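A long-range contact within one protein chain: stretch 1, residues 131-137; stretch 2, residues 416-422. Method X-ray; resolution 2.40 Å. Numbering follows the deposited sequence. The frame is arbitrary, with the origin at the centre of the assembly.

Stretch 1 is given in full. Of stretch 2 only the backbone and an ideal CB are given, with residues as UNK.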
# COMPACT_ATOMS: atom_id res chain seq x y z
N LYS A 131 -5.78 8.12 -13.95
CA LYS A 131 -4.34 8.02 -13.89
C LYS A 131 -3.83 8.87 -12.73
O LYS A 131 -4.53 9.74 -12.20
CB LYS A 131 -3.69 8.48 -15.19
CG LYS A 131 -4.29 7.88 -16.44
CD LYS A 131 -4.12 6.37 -16.44
CE LYS A 131 -4.03 5.86 -17.85
NZ LYS A 131 -3.64 4.43 -17.87
N ALA A 132 -2.59 8.60 -12.34
CA ALA A 132 -1.96 9.30 -11.23
C ALA A 132 -2.10 10.81 -11.40
O ALA A 132 -1.89 11.33 -12.50
CB ALA A 132 -0.49 8.90 -11.14
N PRO A 133 -2.42 11.56 -10.35
CA PRO A 133 -2.58 11.20 -8.93
C PRO A 133 -4.04 11.09 -8.44
O PRO A 133 -4.29 11.37 -7.28
CB PRO A 133 -1.88 12.36 -8.24
CG PRO A 133 -2.25 13.56 -9.15
CD PRO A 133 -2.37 13.02 -10.54
N ALA A 134 -4.96 10.64 -9.30
CA ALA A 134 -6.39 10.63 -8.95
C ALA A 134 -6.67 9.87 -7.65
O ALA A 134 -7.44 10.35 -6.81
CB ALA A 134 -7.21 10.02 -10.10
N ALA A 135 -6.13 8.67 -7.49
CA ALA A 135 -6.56 7.86 -6.34
C ALA A 135 -6.13 8.49 -5.02
O ALA A 135 -6.88 8.42 -4.04
CB ALA A 135 -6.03 6.42 -6.44
N ILE A 136 -4.93 9.09 -4.97
CA ILE A 136 -4.51 9.72 -3.72
C ILE A 136 -5.33 10.99 -3.50
O ILE A 136 -5.67 11.32 -2.36
CB ILE A 136 -2.98 9.97 -3.68
CG1 ILE A 136 -2.58 10.56 -2.32
CG2 ILE A 136 -2.47 10.89 -4.78
CD1 ILE A 136 -2.94 9.64 -1.18
N VAL A 137 -5.75 11.65 -4.58
CA VAL A 137 -6.59 12.84 -4.44
C VAL A 137 -7.96 12.46 -3.90
O VAL A 137 -8.52 13.16 -3.05
CB VAL A 137 -6.68 13.57 -5.78
CG1 VAL A 137 -7.84 14.59 -5.76
CG2 VAL A 137 -5.35 14.23 -6.11
N UNK A 416 6.64 15.78 -11.40
CA UNK A 416 5.83 16.18 -10.26
C UNK A 416 4.74 15.16 -9.93
O UNK A 416 4.28 15.10 -8.78
CB UNK A 416 5.20 17.55 -10.53
N UNK A 417 4.35 14.34 -10.89
CA UNK A 417 3.37 13.29 -10.63
C UNK A 417 4.04 12.02 -10.12
O UNK A 417 3.49 11.32 -9.27
CB UNK A 417 2.57 12.99 -11.90
N UNK A 418 5.23 11.71 -10.63
CA UNK A 418 6.01 10.65 -9.99
C UNK A 418 6.22 10.98 -8.52
O UNK A 418 6.06 10.11 -7.65
CB UNK A 418 7.36 10.46 -10.69
N UNK A 419 6.54 12.24 -8.21
CA UNK A 419 6.74 12.66 -6.83
C UNK A 419 5.49 12.44 -5.99
O UNK A 419 5.54 11.83 -4.91
CB UNK A 419 7.15 14.13 -6.78
N UNK A 420 4.35 12.93 -6.48
CA UNK A 420 3.11 12.88 -5.71
C UNK A 420 2.65 11.47 -5.38
O UNK A 420 1.74 11.32 -4.54
CB UNK A 420 2.00 13.60 -6.48
N UNK A 421 3.21 10.44 -6.02
CA UNK A 421 2.83 9.06 -5.72
C UNK A 421 3.79 8.40 -4.76
O UNK A 421 3.55 7.24 -4.40
CB UNK A 421 2.75 8.24 -7.01
N UNK A 422 4.85 9.09 -4.34
CA UNK A 422 5.92 8.45 -3.57
C UNK A 422 6.07 9.03 -2.17
O UNK A 422 6.57 10.16 -2.01
CB UNK A 422 7.25 8.58 -4.32

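Stretch 1 offers an apolar surface to stretch 2: the methyl of Ala 132, the ring of Pro 133 and, one helical turn on, the side chain of Ile 136. Pro 133 follows a cis peptide bond and caps the helix that starts at Ala 134.

Position 416 has helical backbone angles. No atom of stretch 1 lies within 5.5 Å of its ideal CB, so this contact leaves the choice wide. The residue is Asn 416, which makes no contact here. Its O accepts a helical hydrogen bond from N of position 420, at 3.2 Å.

Position 417 is helical, and its CA-to-CB bond points toward stretch 1. The ideal CB is 4.8 Å from Ala 132 O and 5.1 Å from Pro 133 CD. That gap suits a modest apolar side chain; Val, Ile, Leu or Met are all plausible. The residue is Ile 417, with chi1 m and chi2 t. Its CG2 fills the gap, 3.7 Å from Ala 132 CB and 4.3 Å from Pro 133 CD. The same methyl lies 3.6 Å from Ala 132 O.

Position 418 is helical and points away. Stretch 1 sets no preference. The residue is Ile 418.

Position 419 is also helical and out of reach. Many side chains would do. The residue is Lys 419, extended, with its NZ hydrogen-bonded elsewhere in the structure.

Position 420 points toward stretch 1. Its ideal CB is 4.4 Å from Pro 133 CB and 5.5 Å from Ile 136 CG2. With carbon surfaces this near, an apolar side chain fits: Ala, Leu or Met. A long one could run along the proline ring. The residue is Met 420, whose SD reaches 4.2 Å from Pro 133 CG.

Position 421 points sideways, with its ideal CB 5.3 Å from Ala 132 CB. A short side chain would touch little. A longer flexible apolar one, Leu or Met, could turn back toward the alanine and proline. The residue is Met 421, with all three chi angles m. This folded shape brings its end nearer. Its CG lies 3.8 Å from Ala 132 CB, and its SD lies 4.2 Å from Pro 133 CB and 4.1 Å from Ile 136 CG2.

Position 422 has extended backbone angles and is out of reach. Stretch 1 gives no guidance. The residue is Asn 422, and its N donates to Lys 419 O at 2.9 Å.

Stretch 2 (416-422) NIIKMMN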
# COMPACT_ATOMS: atom_id res chain seq x y z
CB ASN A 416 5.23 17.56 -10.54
CG ASN A 416 4.36 18.07 -9.41
OD1 ASN A 416 3.24 18.53 -9.63
ND2 ASN A 416 4.88 18.00 -8.18
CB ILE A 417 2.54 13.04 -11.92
CG1 ILE A 417 1.75 14.31 -12.26
CG2 ILE A 417 1.62 11.86 -11.74
CD1 ILE A 417 0.80 14.17 -13.42
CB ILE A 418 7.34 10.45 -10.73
CG1 ILE A 418 7.07 10.12 -12.21
CG2 ILE A 418 8.16 9.35 -10.08
CD1 ILE A 418 8.32 9.84 -13.03
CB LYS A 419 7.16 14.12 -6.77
CG LYS A 419 7.39 14.57 -5.34
CD LYS A 419 7.43 16.10 -5.19
CE LYS A 419 7.20 16.48 -3.71
NZ LYS A 419 7.51 17.88 -3.43
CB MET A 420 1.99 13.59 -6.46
CG MET A 420 1.99 15.09 -6.28
SD MET A 420 0.59 15.84 -7.15
CE MET A 420 1.39 16.15 -8.70
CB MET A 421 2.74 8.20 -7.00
CG MET A 421 1.71 8.66 -8.02
SD MET A 421 0.07 8.77 -7.28
CE MET A 421 -0.14 7.15 -6.47
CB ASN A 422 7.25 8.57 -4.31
CG ASN A 422 8.34 7.74 -3.65
OD1 ASN A 422 8.10 7.06 -2.65
ND2 ASN A 422 9.54 7.77 -4.22
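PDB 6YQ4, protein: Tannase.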